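Local structure of response regulator receiver protein (Paraburkholderia phymatum, 5TE9) at residues A[17-22]-A[43-48]; A[104-109]-A[129-134]. The protein probably acts as a CheY-like receiver in two-component signalling, switching state when a partner kinase phosphorylates a conserved aspartate. All coordinates share one frame; numbering follows the deposited sequence.

Contact 1: residues A[17-22]-A[43-48]; sequences LIHILL and LNPLHV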
ATOM      1  N   LEU A  17      10.373   1.377  -6.501  1.00 63.92           N
ATOM      2  CA  LEU A  17      11.480   1.048  -7.383  1.00 66.71           C
ATOM      3  C   LEU A  17      11.397  -0.395  -7.877  1.00 61.72           C
ATOM      4  O   LEU A  17      11.696  -0.657  -9.045  1.00 77.40           O
ATOM      5  CB  LEU A  17      12.809   1.339  -6.687  1.00 71.14           C
ATOM      6  CG  LEU A  17      13.193   2.822  -6.828  1.00 78.68           C
ATOM      7  CD1 LEU A  17      14.302   3.237  -5.864  1.00 82.06           C
ATOM      8  CD2 LEU A  17      13.565   3.167  -8.278  1.00 80.48           C
ATOM      9  N   ILE A  18      10.956  -1.335  -7.043  1.00 53.09           N
ATOM     10  CA  ILE A  18      11.146  -2.746  -7.386  1.00 53.16           C
ATOM     11  C   ILE A  18      10.052  -3.219  -8.338  1.00 53.96           C
ATOM     12  O   ILE A  18       8.856  -2.965  -8.129  1.00 53.09           O
ATOM     13  CB  ILE A  18      11.223  -3.641  -6.132  1.00 48.39           C
ATOM     14  CG1 ILE A  18       9.940  -3.621  -5.314  1.00 44.91           C
ATOM     15  CG2 ILE A  18      12.417  -3.277  -5.280  1.00 57.48           C
ATOM     16  CD1 ILE A  18       9.434  -5.019  -5.000  1.00 41.22           C
ATOM     17  N   HIS A  19      10.474  -3.908  -9.398  1.00 47.60           N
ATOM     18  CA  HIS A  19       9.561  -4.549 -10.327  1.00 41.90           C
ATOM     19  C   HIS A  19       9.157  -5.916  -9.796  1.00 39.35           C
ATOM     20  O   HIS A  19       9.901  -6.572  -9.065  1.00 44.45           O
ATOM     21  CB  HIS A  19      10.185  -4.701 -11.717  1.00 39.19           C
ATOM     22  CG  HIS A  19      10.587  -3.409 -12.355  1.00 45.32           C
ATOM     23  ND1 HIS A  19      10.483  -3.190 -13.715  1.00 48.90           N
ATOM     24  CD2 HIS A  19      11.117  -2.280 -11.832  1.00 44.07           C
ATOM     25  CE1 HIS A  19      10.926  -1.976 -13.997  1.00 49.28           C
ATOM     26  NE2 HIS A  19      11.309  -1.403 -12.871  1.00 52.04           N
ATOM     27  N   ILE A  20       7.964  -6.338 -10.188  1.00 36.91           N
ATOM     28  CA  ILE A  20       7.350  -7.572  -9.738  1.00 30.99           C
ATOM     29  C   ILE A  20       7.169  -8.483 -10.947  1.00 43.36           C
ATOM     30  O   ILE A  20       6.657  -8.048 -11.984  1.00 49.54           O
ATOM     31  CB  ILE A  20       6.016  -7.268  -9.042  1.00 30.39           C
ATOM     32  CG1 ILE A  20       6.279  -6.417  -7.800  1.00 36.63           C
ATOM     33  CG2 ILE A  20       5.265  -8.545  -8.688  1.00 29.38           C
ATOM     34  CD1 ILE A  20       5.027  -5.877  -7.145  1.00 40.99           C
ATOM     35  N   LEU A  21       7.609  -9.737 -10.828  1.00 45.43           N
ATOM     36  CA  LEU A  21       7.466 -10.734 -11.890  1.00 34.95           C
ATOM     37  C   LEU A  21       6.471 -11.795 -11.450  1.00 33.98           C
ATOM     38  O   LEU A  21       6.690 -12.486 -10.447  1.00 41.00           O
ATOM     39  CB  LEU A  21       8.804 -11.382 -12.250  1.00 35.75           C
ATOM     40  CG  LEU A  21       8.728 -12.458 -13.360  1.00 42.21           C
ATOM     41  CD1 LEU A  21       8.308 -11.878 -14.720  1.00 40.77           C
ATOM     42  CD2 LEU A  21      10.042 -13.213 -13.501  1.00 43.84           C
ATOM     43  N   LEU A  22       5.377 -11.912 -12.178  1.00 33.07           N
ATOM     44  CA  LEU A  22       4.314 -12.851 -11.854  1.00 35.84           C
ATOM     45  C   LEU A  22       4.388 -13.958 -12.885  1.00 40.18           C
ATOM     46  O   LEU A  22       4.193 -13.714 -14.080  1.00 44.85           O
ATOM     47  CB  LEU A  22       2.939 -12.184 -11.859  1.00 30.76           C
ATOM     48  CG  LEU A  22       1.736 -13.125 -11.820  1.00 33.12           C
ATOM     49  CD1 LEU A  22       1.696 -13.911 -10.556  1.00 37.97           C
ATOM     50  CD2 LEU A  22       0.484 -12.322 -11.932  1.00 32.58           C
ATOM     51  N   LEU A  43       2.242   1.407  -7.905  1.00 34.68           N
ATOM     52  CA  LEU A  43       3.140   1.888  -8.935  1.00 39.19           C
ATOM     53  C   LEU A  43       4.143   0.840  -9.394  1.00 42.52           C
ATOM     54  O   LEU A  43       4.807   1.064 -10.406  1.00 45.57           O
ATOM     55  CB  LEU A  43       3.888   3.122  -8.447  1.00 43.06           C
ATOM     56  CG  LEU A  43       3.071   4.411  -8.574  1.00 49.36           C
ATOM     57  CD1 LEU A  43       3.935   5.632  -8.313  1.00 49.77           C
ATOM     58  CD2 LEU A  43       2.458   4.470  -9.959  1.00 53.10           C
ATOM     59  N   ASN A  44       4.275  -0.271  -8.685  1.00 33.26           N
ATOM     60  CA  ASN A  44       5.347  -1.219  -8.972  1.00 37.97           C
ATOM     61  C   ASN A  44       5.093  -1.869 -10.327  1.00 41.65           C
ATOM     62  O   ASN A  44       4.051  -2.512 -10.501  1.00 38.85           O
ATOM     63  CB  ASN A  44       5.422  -2.292  -7.881  1.00 35.99           C
ATOM     64  CG  ASN A  44       5.775  -1.727  -6.536  1.00 38.91           C
ATOM     65  OD1 ASN A  44       4.902  -1.393  -5.741  1.00 43.06           O
ATOM     66  ND2 ASN A  44       7.063  -1.604  -6.273  1.00 41.27           N
ATOM     67  N   PRO A  45       5.990  -1.717 -11.306  1.00 44.57           N
ATOM     68  CA  PRO A  45       5.802  -2.404 -12.595  1.00 45.60           C
ATOM     69  C   PRO A  45       5.531  -3.884 -12.399  1.00 43.72           C
ATOM     70  O   PRO A  45       6.307  -4.580 -11.746  1.00 43.36           O
ATOM     71  CB  PRO A  45       7.133  -2.180 -13.323  1.00 49.47           C
ATOM     72  CG  PRO A  45       7.728  -0.979 -12.687  1.00 50.42           C
ATOM     73  CD  PRO A  45       7.230  -0.922 -11.266  1.00 47.09           C
ATOM     74  N   LEU A  46       4.419  -4.362 -12.931  1.00 45.24           N
ATOM     75  CA  LEU A  46       4.062  -5.772 -12.881  1.00 40.17           C
ATOM     76  C   LEU A  46       4.382  -6.425 -14.221  1.00 46.41           C
ATOM     77  O   LEU A  46       3.847  -6.017 -15.259  1.00 53.04           O
ATOM     78  CB  LEU A  46       2.582  -5.933 -12.549  1.00 34.84           C
ATOM     79  CG  LEU A  46       2.068  -7.366 -12.674  1.00 37.97           C
ATOM     80  CD1 LEU A  46       2.803  -8.377 -11.730  1.00 31.67           C
ATOM     81  CD2 LEU A  46       0.594  -7.317 -12.384  1.00 39.65           C
ATOM     82  N   HIS A  47       5.254  -7.430 -14.199  1.00 44.77           N
ATOM     83  CA  HIS A  47       5.595  -8.200 -15.388  1.00 42.98           C
ATOM     84  C   HIS A  47       5.052  -9.617 -15.272  1.00 42.33           C
ATOM     85  O   HIS A  47       4.965 -10.174 -14.176  1.00 46.75           O
ATOM     86  CB  HIS A  47       7.103  -8.254 -15.587  1.00 44.63           C
ATOM     87  CG  HIS A  47       7.749  -6.912 -15.694  1.00 44.12           C
ATOM     88  ND1 HIS A  47       8.138  -6.369 -16.898  1.00 43.43           N
ATOM     89  CD2 HIS A  47       8.096  -6.012 -14.746  1.00 43.82           C
ATOM     90  CE1 HIS A  47       8.702  -5.195 -16.690  1.00 44.17           C
ATOM     91  NE2 HIS A  47       8.681  -4.948 -15.393  1.00 47.58           N
ATOM     92  N   VAL A  48       4.704 -10.216 -16.412  1.00 43.95           N
ATOM     93  CA  VAL A  48       4.013 -11.498 -16.420  1.00 40.31           C
ATOM     94  C   VAL A  48       4.718 -12.441 -17.376  1.00 52.64           C
ATOM     95  O   VAL A  48       5.055 -12.054 -18.502  1.00 55.74           O
ATOM     96  CB  VAL A  48       2.532 -11.337 -16.807  1.00 40.83           C
ATOM     97  CG1 VAL A  48       1.838 -12.679 -16.853  1.00 41.92           C
ATOM     98  CG2 VAL A  48       1.825 -10.383 -15.819  1.00 38.48           C
TER

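Contact 2: residues A[104-109]-A[129-134]; sequences VVLTTS and KPVDFT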
ATOM      1  N   VAL A 104       7.722 -15.838  -3.823  1.00 42.45           N
ATOM      2  CA  VAL A 104       6.488 -16.287  -3.200  1.00 39.58           C
ATOM      3  C   VAL A 104       5.910 -17.372  -4.094  1.00 40.76           C
ATOM      4  O   VAL A 104       5.764 -17.166  -5.304  1.00 43.08           O
ATOM      5  CB  VAL A 104       5.498 -15.124  -3.029  1.00 40.14           C
ATOM      6  CG1 VAL A 104       4.095 -15.648  -2.785  1.00 40.41           C
ATOM      7  CG2 VAL A 104       5.949 -14.211  -1.906  1.00 45.52           C
ATOM      8  N   VAL A 105       5.602 -18.523  -3.513  1.00 38.38           N
ATOM      9  CA  VAL A 105       5.045 -19.650  -4.251  1.00 34.65           C
ATOM     10  C   VAL A 105       3.537 -19.630  -4.087  1.00 36.95           C
ATOM     11  O   VAL A 105       3.029 -19.485  -2.970  1.00 53.87           O
ATOM     12  CB  VAL A 105       5.632 -20.984  -3.758  1.00 42.33           C
ATOM     13  CG1 VAL A 105       4.900 -22.165  -4.397  1.00 40.00           C
ATOM     14  CG2 VAL A 105       7.124 -21.044  -4.044  1.00 39.22           C
ATOM     15  N   LEU A 106       2.823 -19.754  -5.193  1.00 38.28           N
ATOM     16  CA  LEU A 106       1.375 -19.785  -5.156  1.00 39.53           C
ATOM     17  C   LEU A 106       0.895 -21.194  -4.864  1.00 44.18           C
ATOM     18  O   LEU A 106       1.320 -22.151  -5.516  1.00 49.26           O
ATOM     19  CB  LEU A 106       0.805 -19.319  -6.486  1.00 42.61           C
ATOM     20  CG  LEU A 106       1.182 -17.900  -6.860  1.00 40.37           C
ATOM     21  CD1 LEU A 106       0.457 -17.492  -8.136  1.00 37.66           C
ATOM     22  CD2 LEU A 106       0.803 -17.018  -5.693  1.00 39.03           C
ATOM     23  N   THR A 107       0.012 -21.318  -3.889  1.00 43.02           N
ATOM     24  CA  THR A 107      -0.675 -22.566  -3.615  1.00 43.77           C
ATOM     25  C   THR A 107      -2.129 -22.408  -4.014  1.00 50.12           C
ATOM     26  O   THR A 107      -2.635 -21.294  -4.134  1.00 55.01           O
ATOM     27  CB  THR A 107      -0.565 -22.937  -2.137  1.00 49.77           C
ATOM     28  OG1 THR A 107      -1.211 -21.930  -1.344  1.00 53.91           O
ATOM     29  CG2 THR A 107       0.897 -23.029  -1.734  1.00 48.26           C
ATOM     30  N   THR A 108      -2.802 -23.527  -4.237  1.00 55.34           N
ATOM     31  CA  THR A 108      -4.178 -23.441  -4.694  1.00 57.43           C
ATOM     32  C   THR A 108      -5.178 -23.509  -3.552  1.00 61.41           C
ATOM     33  O   THR A 108      -6.375 -23.306  -3.784  1.00 69.17           O
ATOM     34  CB  THR A 108      -4.477 -24.551  -5.716  1.00 60.75           C
ATOM     35  OG1 THR A 108      -4.398 -25.829  -5.079  1.00 66.39           O
ATOM     36  CG2 THR A 108      -3.478 -24.506  -6.854  1.00 58.37           C
ATOM     37  N   SER A 109      -4.723 -23.778  -2.334  1.00 59.82           N
ATOM     38  CA  SER A 109      -5.621 -23.931  -1.201  1.00 70.72           C
ATOM     39  C   SER A 109      -4.847 -23.647   0.076  1.00 76.51           C
ATOM     40  O   SER A 109      -3.697 -24.072   0.214  1.00 77.86           O
ATOM     41  CB  SER A 109      -6.225 -25.340  -1.141  1.00 76.17           C
ATOM     42  OG  SER A 109      -5.315 -26.256  -0.555  1.00 76.45           O
ATOM     43  N   LYS A 129      -3.533 -18.603  -4.069  1.00 58.39           N
ATOM     44  CA  LYS A 129      -3.944 -17.748  -5.157  1.00 57.77           C
ATOM     45  C   LYS A 129      -5.466 -17.693  -5.206  1.00 64.30           C
ATOM     46  O   LYS A 129      -6.145 -18.553  -4.637  1.00 68.26           O
ATOM     47  CB  LYS A 129      -3.350 -18.263  -6.464  1.00 54.30           C
ATOM     48  CG  LYS A 129      -4.133 -19.340  -7.096  1.00 61.23           C
ATOM     49  CD  LYS A 129      -3.584 -19.643  -8.467  1.00 70.41           C
ATOM     50  CE  LYS A 129      -2.587 -20.777  -8.409  1.00 72.65           C
ATOM     51  NZ  LYS A 129      -2.492 -21.466  -9.721  1.00 78.78           N
ATOM     52  N   PRO A 130      -6.051 -16.683  -5.867  1.00 62.99           N
ATOM     53  CA  PRO A 130      -5.414 -15.648  -6.684  1.00 55.15           C
ATOM     54  C   PRO A 130      -4.838 -14.540  -5.847  1.00 48.91           C
ATOM     55  O   PRO A 130      -5.181 -14.398  -4.690  1.00 51.45           O
ATOM     56  CB  PRO A 130      -6.556 -15.135  -7.547  1.00 61.69           C
ATOM     57  CG  PRO A 130      -7.736 -15.270  -6.663  1.00 68.74           C
ATOM     58  CD  PRO A 130      -7.512 -16.504  -5.816  1.00 68.20           C
ATOM     59  N   VAL A 131      -3.958 -13.760  -6.456  1.00 39.24           N
ATOM     60  CA  VAL A 131      -3.303 -12.658  -5.769  1.00 37.96           C
ATOM     61  C   VAL A 131      -4.103 -11.407  -6.104  1.00 40.10           C
ATOM     62  O   VAL A 131      -3.776 -10.636  -7.005  1.00 48.05           O
ATOM     63  CB  VAL A 131      -1.836 -12.534  -6.160  1.00 41.70           C
ATOM     64  CG1 VAL A 131      -1.234 -11.265  -5.520  1.00 36.93           C
ATOM     65  CG2 VAL A 131      -1.101 -13.782  -5.725  1.00 40.18           C
ATOM     66  N   ASP A 132      -5.175 -11.194  -5.346  1.00 42.82           N
ATOM     67  CA  ASP A 132      -5.832  -9.899  -5.311  1.00 46.91           C
ATOM     68  C   ASP A 132      -5.041  -8.968  -4.395  1.00 48.01           C
ATOM     69  O   ASP A 132      -3.984  -9.321  -3.875  1.00 44.76           O
ATOM     70  CB  ASP A 132      -7.279 -10.059  -4.856  1.00 55.46           C
ATOM     71  CG  ASP A 132      -7.386 -10.305  -3.380  1.00 64.40           C
ATOM     72  OD1 ASP A 132      -8.341  -9.788  -2.761  1.00 74.94           O
ATOM     73  OD2 ASP A 132      -6.484 -10.982  -2.839  1.00 63.29           O
ATOM     74  N   PHE A 133      -5.554  -7.757  -4.183  1.00 51.01           N
ATOM     75  CA  PHE A 133      -4.789  -6.764  -3.434  1.00 44.66           C
ATOM     76  C   PHE A 133      -4.622  -7.179  -1.978  1.00 41.97           C
ATOM     77  O   PHE A 133      -3.560  -6.967  -1.390  1.00 45.36           O
ATOM     78  CB  PHE A 133      -5.452  -5.389  -3.534  1.00 51.06           C
ATOM     79  CG  PHE A 133      -4.676  -4.288  -2.859  1.00 40.12           C
ATOM     80  CD1 PHE A 133      -3.464  -3.856  -3.382  1.00 42.50           C
ATOM     81  CD2 PHE A 133      -5.162  -3.681  -1.720  1.00 47.20           C
ATOM     82  CE1 PHE A 133      -2.752  -2.837  -2.782  1.00 39.11           C
ATOM     83  CE2 PHE A 133      -4.452  -2.657  -1.096  1.00 47.12           C
ATOM     84  CZ  PHE A 133      -3.244  -2.237  -1.636  1.00 42.59           C
ATOM     85  N   THR A 134      -5.651  -7.783  -1.388  1.00 44.39           N
ATOM     86  CA  THR A 134      -5.536  -8.268  -0.016  1.00 44.94           C
ATOM     87  C   THR A 134      -4.380  -9.252   0.132  1.00 51.30           C
ATOM     88  O   THR A 134      -3.506  -9.078   0.992  1.00 54.67           O
ATOM     89  CB  THR A 134      -6.841  -8.917   0.428  1.00 48.67           C
ATOM     90  OG1 THR A 134      -7.841  -7.910   0.578  1.00 51.23           O
ATOM     91  CG2 THR A 134      -6.644  -9.584   1.759  1.00 50.13           C
TER

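Contact 1: residues A[17-22]-A[43-48]
The H19 ring carries P45 over one face and the H47 ring at its edge, where O of L17 also lies in plane. P45 points CG at the centre of the imidazole, 3.5 Å from the ring centroid and almost on the ring normal; its compact, weakly polarised CH2 suits this CH-pi contact. ND1 of H19 meets NE2 of H47 at 3.0 Å, a hydrogen bond in which either nitrogen could be the donor; the imidazoles meet rim to rim with their planes only 14° apart. One nitrogen must carry the proton and the other accept it, so the two rings are probably not both cationic. H47 also has the backbone O of I20 in plane at its edge, while F58 meets its ring from helix 52-60.

The N44 amide is held at both ends. Chi1 (-64°) sets CG beside the backbone N, and chi2 (93°) turns the amide. ND2 bonds to O of I18 at 2.9 Å, on a lone pair, and OD1 accepts from the backbone N of V150 in the second subunit.

The backbones pair in parallel: I20 N to P45 O (2.9 Å), H47 N to I20 O (2.7 Å) and L22 N to H47 O (2.7 Å). On the face opposite H47 and L21, L46 CD1 lies 3.9 Å from I20 CG2 and 3.8 Å from L22 CB; branched aliphatic residues suit this side, where I20 and L46 also touch F37. Strand 19-23, helix 27-39 and strand 46-49 thus form the first beta-alpha-beta unit of the CheY-like receiver fold.

Contact 2: residues A[104-109]-A[129-134]
K129 joins the two segments through its backbone and through the aliphatic part of its side chain. Its N gives a nearly straight hydrogen bond to T107 O (2.8 Å, 161° at the hydrogen), tying the end of strand 103-107 to the loop that follows strand 126-128. CG of K129 sits between its own backbone N and carbonyl carbon (chi1 84°), the crowded position, which puts CG 3.9 Å from T107 O; CB is equally near. The chain then runs extended as far as CD and bends at chi3 (94°), which places CE 4.2 Å from L106 CB and 4.1 Å from T108 CG2. T108 and K129 lie side by side and point the same way. Threonine suits the place because its methyl can pack on the lysine methylenes.

Farther along, L106 CD2 and V131 CG2 touch at 3.8 Å, the two side chains crossing at about a right angle. Both residues are buried, which fits their purely aliphatic side chains, and L106 packs further on I127 of strand 126-128.

A cis peptide bond links K129 to P130, the Lys-cis-Pro step familiar in receiver domains. Proline is the residue that most readily accepts the cis form. The chain then continues to helix 133-142, whose N-cap is D132.

The charged end of K129 leaves the contact: NZ forms a salt bridge with D77, the predicted phosphorylation site, and a long, weak ion pair with E24. Apolar contacts along the methylenes and a backbone bond at the base are consistent with holding the lysine chain so that NZ reaches D77, where the ammonium group would probably also stabilise a phosphoryl group, as in related receivers.

Contact 1 and contact 2 reach the same parallel sheet, whose order is 46-49, 19-23, 71-76, 103-107, 126-128. Contact 1 pairs an outermost strand of this chain with its neighbour, whereas contact 2 lies on the other side of the central strand 71-76, at the C-terminal end of its neighbour 103-107. Their centres are 16 Å apart, and their nearest atoms, at about 4 Å, do not touch. Helix 27-39 connects them, with T33 meeting L46 in contact 1 and bonding to V131 O in contact 2. The predicted phosphorylation site D77 follows strand 71-76, beside contact 2; contact 1 lies instead at the outer edge of the sheet, toward the second subunit.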